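Local coordinates for protein restrictocin (Aspergillus restrictus, PDB 1AQZ) that cleaves ribosomal RNA with high specificity, a fungal ribotoxin of the ribonuclease family that inactivates ribosomes, at residues His103-Lys106 with Pro112-Asn115. Sequence-based numbering, arbitrary orientation.
Sequences HDYK and PKEN. Unlike the reference sequence in segment 112-115: Asn-115 (reference Asp).
Glu-114 reaches His-103 and the backbone of Lys-106 as a fully extended chain, CG anti to the backbone N (chi1 169°) and the next torsion also trans; Tyr-105, with its own CG anti to N, runs past it in the opposite direction. The two segments belong to the long surface loop between strands 92-97 and 119-125 of the central antiparallel sheet of this ribotoxin, and the Glu-114 carboxylate ties the loop to itself. His-103 NE2 donates to Glu-114 OE2, at its syn lone pair, at 2.6 Å, nearly straight at 164°, with ring and carboxylate almost coplanar: a His-carboxylate hydrogen bond. Asp-101 holds ND1 on the other side of the imidazole and Phe-99 stacks on the ring; the bonds at ND1 and NE2, with this stack, would hold the ring in place. Glu-114 OE1, whose position is less certain, so that both of its bonds are less sure, accepts the Lys-106 backbone N at 3.0 Å and pairs with Lys-106 NZ in a salt bridge. Alongside, Tyr-105 CD1 lies 3.6 Å from Glu-114 CD. At the far end of that ring, the Tyr-105 hydroxyl OH donates to Glu-114 O at 2.7 Å, tilted 27° from the carbonyl plane.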
loop_
_atom_site.group_PDB
_atom_site.type_symbol
_atom_site.label_atom_id
_atom_site.label_comp_id
_atom_site.label_asym_id
_atom_site.label_seq_id
_atom_site.Cartn_x
_atom_site.Cartn_y
_atom_site.Cartn_z
ATOM N N HIS A 103 8.863 -12.501 1.449
ATOM C CA HIS A 103 9.576 -12.122 2.662
ATOM C C HIS A 103 8.988 -10.813 3.257
ATOM O O HIS A 103 8.364 -9.952 2.552
ATOM C CB HIS A 103 11.101 -11.970 2.448
ATOM C CG HIS A 103 11.526 -10.609 1.972
ATOM N ND1 HIS A 103 11.580 -10.265 0.643
ATOM C CD2 HIS A 103 11.973 -9.524 2.642
ATOM C CE1 HIS A 103 12.040 -9.038 0.502
ATOM N NE2 HIS A 103 12.287 -8.569 1.707
ATOM N N ASP A 104 9.116 -10.728 4.569
ATOM C CA ASP A 104 8.622 -9.580 5.323
ATOM C C ASP A 104 9.558 -8.386 5.276
ATOM O O ASP A 104 10.727 -8.502 5.650
ATOM C CB ASP A 104 8.375 -9.978 6.746
ATOM C CG ASP A 104 7.182 -10.926 6.896
ATOM O OD1 ASP A 104 6.147 -10.713 6.264
ATOM O OD2 ASP A 104 7.268 -11.872 7.696
ATOM N N TYR A 105 9.078 -7.254 4.775
ATOM C CA TYR A 105 9.887 -6.045 4.693
ATOM C C TYR A 105 10.404 -5.534 6.084
ATOM O O TYR A 105 9.651 -5.462 7.066
ATOM C CB TYR A 105 9.035 -5.010 4.009
ATOM C CG TYR A 105 9.766 -3.743 3.794
ATOM C CD1 TYR A 105 10.708 -3.630 2.777
ATOM C CD2 TYR A 105 9.530 -2.621 4.620
ATOM C CE1 TYR A 105 11.404 -2.416 2.582
ATOM C CE2 TYR A 105 10.235 -1.410 4.425
ATOM C CZ TYR A 105 11.162 -1.333 3.406
ATOM O OH TYR A 105 11.885 -0.175 3.223
ATOM N N LYS A 106 11.671 -5.156 6.193
ATOM C CA LYS A 106 12.212 -4.683 7.492
ATOM C C LYS A 106 11.791 -3.231 7.689
ATOM O O LYS A 106 12.524 -2.303 7.301
ATOM C CB LYS A 106 13.737 -4.836 7.503
ATOM C CG LYS A 106 14.149 -6.289 7.654
ATOM C CD LYS A 106 14.957 -6.807 6.439
ATOM C CE LYS A 106 14.132 -7.818 5.572
ATOM N NZ LYS A 106 14.758 -8.188 4.242
ATOM N N PRO A 112 21.294 1.194 6.139
ATOM C CA PRO A 112 20.475 1.460 4.944
ATOM C C PRO A 112 18.993 0.986 5.093
ATOM O O PRO A 112 18.697 0.035 5.841
ATOM C CB PRO A 112 21.240 0.692 3.856
ATOM C CG PRO A 112 21.726 -0.574 4.619
ATOM C CD PRO A 112 21.894 -0.160 6.092
ATOM N N LYS A 113 18.087 1.739 4.471
ATOM C CA LYS A 113 16.678 1.406 4.424
ATOM C C LYS A 113 16.556 0.270 3.351
ATOM O O LYS A 113 17.275 0.296 2.322
ATOM C CB LYS A 113 15.906 2.648 4.025
ATOM C CG LYS A 113 14.684 2.405 3.226
ATOM C CD LYS A 113 13.629 3.452 3.570
ATOM C CE LYS A 113 12.288 3.079 2.959
ATOM N NZ LYS A 113 12.190 3.683 1.606
ATOM N N GLU A 114 15.829 -0.812 3.680
ATOM C CA GLU A 114 15.679 -1.915 2.742
ATOM C C GLU A 114 14.962 -1.394 1.524
ATOM O O GLU A 114 14.037 -0.577 1.615
ATOM C CB GLU A 114 14.919 -3.115 3.316
ATOM C CG GLU A 114 14.563 -4.132 2.216
ATOM C CD GLU A 114 13.807 -5.402 2.684
ATOM O OE1 GLU A 114 13.611 -5.622 3.889
ATOM O OE2 GLU A 114 13.390 -6.180 1.813
ATOM N N ASN A 115 15.411 -1.848 0.364
ATOM C CA ASN A 115 14.789 -1.421 -0.895
ATOM C C ASN A 115 13.335 -1.937 -0.886
ATOM O O ASN A 115 13.107 -3.136 -0.855
ATOM C CB ASN A 115 15.532 -2.100 -2.030
ATOM C CG ASN A 115 15.097 -1.615 -3.403
ATOM O OD1 ASN A 115 14.039 -0.999 -3.590
ATOM N ND2 ASN A 115 15.935 -1.914 -4.393
#